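Local structure of Kiaa0380 (Homo sapiens, 1HTJ) at residues W85-F88 / P94-V97; P59-L64 / D193-T198. The protein probably links heterotrimeric G protein-coupled signalling to Rho GTPases, as a guanine nucleotide exchange factor that carries an RGS-like domain. The protein carries 3 engineered substitutions. One frame throughout, in Å; residues are numbered along the deposited sequence.

Contact 1: residues W85-F88 / P94-V97; sequences WNIF and PLRV
Ile87 and Phe88, in the last turn of helix 76-89, offer their backbone carbonyls to a loop that has come back alongside them. Leu95 N reaches Ile87 O at 2.9 Å, nearly along the line of the carbonyl, and Val97 N takes Phe88 O at 2.9 Å with an N-H...O angle of 158°. To that second hydrogen bond Arg96 CA adds a weaker CA-H...O contact, 3.2 Å from Phe88 O. Pro94, with no N-H to give, lays CD beside Ile87 O at 3.4 Å.

The side chains of Ile87, Phe88 and Leu95 then run side by side, all pointing the same way. Ile87 CG2 sits over the centre of the Phe88 ring and also meets Leu95 CD1 at 3.8 Å. Turning CG of Phe88 anti to the carbonyl carbon (chi1 -51°) swings the ring towards the loop, where CD2 lies 3.2 Å from Leu95 O, at the ring edge and near its plane. Leu95 CB and CD1 lie beyond the CD2-CE2 edge, displaced toward the face that Ile87 CG2 covers, with CD1 3.8 Å from Phe88 CE2. Replacing Phe88 by an alanine would probably open a gap beside Ile87 CG2 and Leu95 CB and leave the Phe62 ring without its aromatic neighbour. Arg96 heads the other way; a bend at chi2 (73°) brings its CD to 3.4 Å from Phe88 O, which also lies at the guanidinium edge, near its plane.

Ser58 and Met192, from helices 58-69 and 186-202, add to the packing on Leu95. In the all-helical RGS-like domain, two amides thus bind this loop to the last carbonyls of helix 76-89 before it leads to helix 101-112.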
loop_
_atom_site.group_PDB
_atom_site.type_symbol
_atom_site.label_atom_id
_atom_site.label_comp_id
_atom_site.label_asym_id
_atom_site.label_seq_id
_atom_site.Cartn_x
_atom_site.Cartn_y
_atom_site.Cartn_z
ATOM N N TRP A 85 -12.927 3.859 -4.112
ATOM C CA TRP A 85 -14.241 3.492 -3.594
ATOM C C TRP A 85 -14.665 2.082 -3.975
ATOM O O TRP A 85 -15.124 1.318 -3.125
ATOM C CB TRP A 85 -15.297 4.491 -4.078
ATOM C CG TRP A 85 -16.692 4.024 -3.831
ATOM C CD1 TRP A 85 -17.537 3.428 -4.729
ATOM C CD2 TRP A 85 -17.390 4.061 -2.582
ATOM N NE1 TRP A 85 -18.721 3.090 -4.111
ATOM C CE2 TRP A 85 -18.655 3.468 -2.792
ATOM C CE3 TRP A 85 -17.064 4.535 -1.299
ATOM C CZ2 TRP A 85 -19.597 3.339 -1.767
ATOM C CZ3 TRP A 85 -17.996 4.407 -0.277
ATOM C CH2 TRP A 85 -19.249 3.814 -0.514
ATOM N N ASN A 86 -14.514 1.750 -5.254
ATOM C CA ASN A 86 -14.892 0.433 -5.786
ATOM C C ASN A 86 -13.997 -0.703 -5.296
ATOM O O ASN A 86 -14.458 -1.828 -5.107
ATOM C CB ASN A 86 -14.880 0.459 -7.325
ATOM C CG ASN A 86 -16.034 1.269 -7.901
ATOM O OD1 ASN A 86 -17.189 1.024 -7.573
ATOM N ND2 ASN A 86 -15.723 2.236 -8.756
ATOM N N ILE A 87 -12.718 -0.409 -5.091
ATOM C CA ILE A 87 -11.787 -1.430 -4.644
ATOM C C ILE A 87 -11.789 -1.686 -3.144
ATOM O O ILE A 87 -11.737 -2.845 -2.695
ATOM C CB ILE A 87 -10.353 -1.079 -5.064
ATOM C CG1 ILE A 87 -10.233 -1.167 -6.584
ATOM C CG2 ILE A 87 -9.357 -2.017 -4.383
ATOM C CD1 ILE A 87 -8.890 -0.782 -7.107
ATOM N N PHE A 88 -11.873 -0.610 -2.370
ATOM C CA PHE A 88 -11.792 -0.727 -0.920
ATOM C C PHE A 88 -13.005 -0.423 -0.063
ATOM O O PHE A 88 -13.166 -1.023 0.992
ATOM C CB PHE A 88 -10.663 0.172 -0.392
ATOM C CG PHE A 88 -9.346 -0.012 -1.096
ATOM C CD1 PHE A 88 -8.953 0.864 -2.092
ATOM C CD2 PHE A 88 -8.490 -1.056 -0.740
ATOM C CE1 PHE A 88 -7.729 0.713 -2.723
ATOM C CE2 PHE A 88 -7.264 -1.219 -1.367
ATOM C CZ PHE A 88 -6.879 -0.333 -2.362
ATOM N N PRO A 94 -13.573 -5.747 -3.314
ATOM C CA PRO A 94 -12.689 -6.918 -3.188
ATOM C C PRO A 94 -11.631 -6.795 -2.082
ATOM O O PRO A 94 -11.284 -7.782 -1.439
ATOM C CB PRO A 94 -12.075 -7.043 -4.582
ATOM C CG PRO A 94 -12.091 -5.626 -5.088
ATOM C CD PRO A 94 -13.441 -5.118 -4.641
ATOM N N LEU A 95 -11.114 -5.587 -1.875
ATOM C CA LEU A 95 -10.110 -5.341 -0.836
ATOM C C LEU A 95 -10.741 -4.425 0.207
ATOM O O LEU A 95 -10.199 -3.373 0.577
ATOM C CB LEU A 95 -8.875 -4.678 -1.439
ATOM C CG LEU A 95 -8.209 -5.439 -2.584
ATOM C CD1 LEU A 95 -6.944 -4.680 -3.010
ATOM C CD2 LEU A 95 -7.880 -6.873 -2.143
ATOM N N ARG A 96 -11.901 -4.861 0.672
ATOM C CA ARG A 96 -12.698 -4.134 1.635
ATOM C C ARG A 96 -12.012 -3.726 2.920
ATOM O O ARG A 96 -11.355 -4.519 3.586
ATOM C CB ARG A 96 -13.938 -4.943 1.988
ATOM C CG ARG A 96 -14.933 -4.198 2.868
ATOM C CD ARG A 96 -15.660 -3.135 2.065
ATOM N NE ARG A 96 -16.585 -2.357 2.883
ATOM C CZ ARG A 96 -17.545 -2.886 3.637
ATOM N NH1 ARG A 96 -17.716 -4.207 3.684
ATOM N NH2 ARG A 96 -18.336 -2.087 4.351
ATOM N N VAL A 97 -12.179 -2.459 3.253
ATOM C CA VAL A 97 -11.658 -1.910 4.481
ATOM C C VAL A 97 -12.916 -1.412 5.181
ATOM O O VAL A 97 -13.660 -0.594 4.644
ATOM C CB VAL A 97 -10.701 -0.734 4.228
ATOM C CG1 VAL A 97 -10.384 -0.043 5.538
ATOM C CG2 VAL A 97 -9.422 -1.235 3.581
#

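Contact 2: residues P59-L64 / D193-T198; sequences PLLFYL and DFALNT
Leu61 overlaps the methyl of Ala195 with nearly its whole side chain. Its CB lies 4.0 Å from Ala195 CB, and the fork beyond follows: CD1 is 4.1 Å from that same methyl, while CD2 passes it to end 4.1 Å from the backbone N of Leu196. With CG set anti to the carbonyl carbon (chi1 -76°), Leu61 reaches toward helix 186-202, and both its branches are used on that helix. The small side chain of Ala195 goes with the close spacing here: the CA atoms of Leu61 and Ala195 are 6.0 Å apart, a very close approach for two helices.

This is helix-on-helix packing in the middle of the all-helical RGS-like domain, where helix 58-69 lies against helix 186-202. The contact is apolar and its three touching residues are buried. Leu64, one turn after Leu61, also has its CB directed at helix 186-202 but stops short of it.

Leu196 turns its side chain mostly to other neighbours, namely Leu48 and Phe52 of helix 41-54 and Leu174 and Leu177 of helix 163-182, so it ties three helices together beside the Leu61 and Ala195 pair. One turn after Ala195, Thr198 folds its hydroxyl back on its own helix: OG1 donates to Phe194 O at 2.8 Å, from 40° out of the carbonyl plane. That bond holds the threonine's side-chain rotation (chi1 -70°), while the amide of Thr198 makes the ordinary helix bond to the same oxygen, from the opposite face of its plane.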
loop_
_atom_site.group_PDB
_atom_site.type_symbol
_atom_site.label_atom_id
_atom_site.label_comp_id
_atom_site.label_asym_id
_atom_site.label_seq_id
_atom_site.Cartn_x
_atom_site.Cartn_y
_atom_site.Cartn_z
ATOM N N PRO A 59 -6.023 -3.012 4.151
ATOM C CA PRO A 59 -5.684 -1.784 4.882
ATOM C C PRO A 59 -4.493 -0.988 4.390
ATOM O O PRO A 59 -4.588 0.242 4.271
ATOM C CB PRO A 59 -5.513 -2.259 6.333
ATOM C CG PRO A 59 -5.179 -3.706 6.202
ATOM C CD PRO A 59 -6.071 -4.169 5.063
ATOM N N LEU A 60 -3.380 -1.666 4.108
ATOM C CA LEU A 60 -2.200 -0.956 3.645
ATOM C C LEU A 60 -2.323 -0.460 2.222
ATOM O O LEU A 60 -1.884 0.656 1.919
ATOM C CB LEU A 60 -0.954 -1.831 3.769
ATOM C CG LEU A 60 0.340 -1.192 3.270
ATOM C CD1 LEU A 60 0.557 0.146 3.980
ATOM C CD2 LEU A 60 1.516 -2.137 3.527
ATOM N N LEU A 61 -2.888 -1.278 1.335
ATOM C CA LEU A 61 -3.029 -0.841 -0.045
ATOM C C LEU A 61 -3.994 0.329 -0.084
ATOM O O LEU A 61 -3.813 1.276 -0.856
ATOM C CB LEU A 61 -3.521 -1.981 -0.955
ATOM C CG LEU A 61 -2.475 -3.048 -1.325
ATOM C CD1 LEU A 61 -3.086 -4.057 -2.302
ATOM C CD2 LEU A 61 -1.242 -2.366 -1.958
ATOM N N PHE A 62 -5.020 0.262 0.752
ATOM C CA PHE A 62 -5.988 1.341 0.823
ATOM C C PHE A 62 -5.257 2.610 1.277
ATOM O O PHE A 62 -5.339 3.673 0.641
ATOM C CB PHE A 62 -7.085 1.005 1.828
ATOM C CG PHE A 62 -7.931 2.182 2.186
ATOM C CD1 PHE A 62 -8.687 2.835 1.204
ATOM C CD2 PHE A 62 -7.921 2.697 3.484
ATOM C CE1 PHE A 62 -9.413 3.979 1.508
ATOM C CE2 PHE A 62 -8.650 3.847 3.800
ATOM C CZ PHE A 62 -9.397 4.489 2.808
ATOM N N TYR A 63 -4.528 2.478 2.381
ATOM C CA TYR A 63 -3.778 3.589 2.948
ATOM C C TYR A 63 -2.851 4.238 1.907
ATOM O O TYR A 63 -2.788 5.470 1.788
ATOM C CB TYR A 63 -2.947 3.090 4.139
ATOM C CG TYR A 63 -2.147 4.170 4.805
ATOM C CD1 TYR A 63 -2.585 4.753 5.988
ATOM C CD2 TYR A 63 -0.962 4.628 4.240
ATOM C CE1 TYR A 63 -1.856 5.772 6.597
ATOM C CE2 TYR A 63 -0.225 5.649 4.839
ATOM C CZ TYR A 63 -0.677 6.212 6.017
ATOM O OH TYR A 63 0.061 7.196 6.628
ATOM N N LEU A 64 -2.132 3.401 1.164
ATOM C CA LEU A 64 -1.207 3.880 0.156
ATOM C C LEU A 64 -1.926 4.600 -0.990
ATOM O O LEU A 64 -1.386 5.546 -1.588
ATOM C CB LEU A 64 -0.379 2.710 -0.391
ATOM C CG LEU A 64 0.641 2.085 0.579
ATOM C CD1 LEU A 64 1.304 0.878 -0.058
ATOM C CD2 LEU A 64 1.693 3.118 0.945
ATOM N N ASP A 193 -3.016 -5.284 -7.912
ATOM C CA ASP A 193 -2.041 -4.802 -8.876
ATOM C C ASP A 193 -2.306 -3.318 -9.158
ATOM O O ASP A 193 -1.375 -2.515 -9.244
ATOM C CB ASP A 193 -2.140 -5.619 -10.168
ATOM C CG ASP A 193 -1.094 -5.221 -11.191
ATOM O OD1 ASP A 193 0.085 -5.597 -11.052
ATOM O OD2 ASP A 193 -1.454 -4.503 -12.137
ATOM N N PHE A 194 -3.578 -2.952 -9.292
ATOM C CA PHE A 194 -3.915 -1.560 -9.547
ATOM C C PHE A 194 -3.445 -0.678 -8.389
ATOM O O PHE A 194 -2.799 0.344 -8.602
ATOM C CB PHE A 194 -5.418 -1.390 -9.700
ATOM C CG PHE A 194 -5.834 0.027 -9.921
ATOM C CD1 PHE A 194 -5.976 0.532 -11.207
ATOM C CD2 PHE A 194 -6.061 0.874 -8.841
ATOM C CE1 PHE A 194 -6.341 1.869 -11.419
ATOM C CE2 PHE A 194 -6.424 2.208 -9.043
ATOM C CZ PHE A 194 -6.564 2.699 -10.338
ATOM N N ALA A 195 -3.780 -1.076 -7.166
ATOM C CA ALA A 195 -3.411 -0.305 -5.975
ATOM C C ALA A 195 -1.895 -0.189 -5.827
ATOM O O ALA A 195 -1.346 0.894 -5.599
ATOM C CB ALA A 195 -4.017 -0.947 -4.736
ATOM N N LEU A 196 -1.223 -1.324 -5.959
ATOM C CA LEU A 196 0.227 -1.379 -5.850
ATOM C C LEU A 196 0.884 -0.448 -6.861
ATOM O O LEU A 196 1.749 0.364 -6.510
ATOM C CB LEU A 196 0.722 -2.811 -6.090
ATOM C CG LEU A 196 2.242 -3.018 -6.045
ATOM C CD1 LEU A 196 2.799 -2.625 -4.670
ATOM C CD2 LEU A 196 2.547 -4.484 -6.339
ATOM N N ASN A 197 0.480 -0.569 -8.120
ATOM C CA ASN A 197 1.070 0.263 -9.157
ATOM C C ASN A 197 0.724 1.746 -8.999
ATOM O O ASN A 197 1.508 2.604 -9.362
ATOM C CB ASN A 197 0.655 -0.251 -10.536
ATOM C CG ASN A 197 1.283 -1.590 -10.854
ATOM O OD1 ASN A 197 2.469 -1.797 -10.600
ATOM N ND2 ASN A 197 0.494 -2.509 -11.415
ATOM N N THR A 198 -0.445 2.042 -8.442
ATOM C CA THR A 198 -0.834 3.425 -8.229
ATOM C C THR A 198 0.176 4.115 -7.322
ATOM O O THR A 198 0.583 5.250 -7.568
ATOM C CB THR A 198 -2.209 3.501 -7.574
ATOM O OG1 THR A 198 -3.194 3.077 -8.515
ATOM C CG2 THR A 198 -2.508 4.906 -7.102
#

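In the fold
Contact 1 is nested inside the long chain loop closed by contact 2: helix 58-69 comes first, helix 76-89 and its following loop next, and helix 186-202 last. Their centres are about 10 Å apart, contact 2 near the centre of the chain and contact 1 further out. They meet directly. Phe88 puts CE2 3.4 Å from Phe62 N and its ring against Leu61, Val97 CG2 lies 3.7 Å from Phe62 CB, and Ile87 CD1 lies 3.7 Å from Phe194 CD2. The two contacts thus share one packed region of the RGS-like domain, in which helices 58-69, 76-89 and 186-202, parts far apart in sequence, meet.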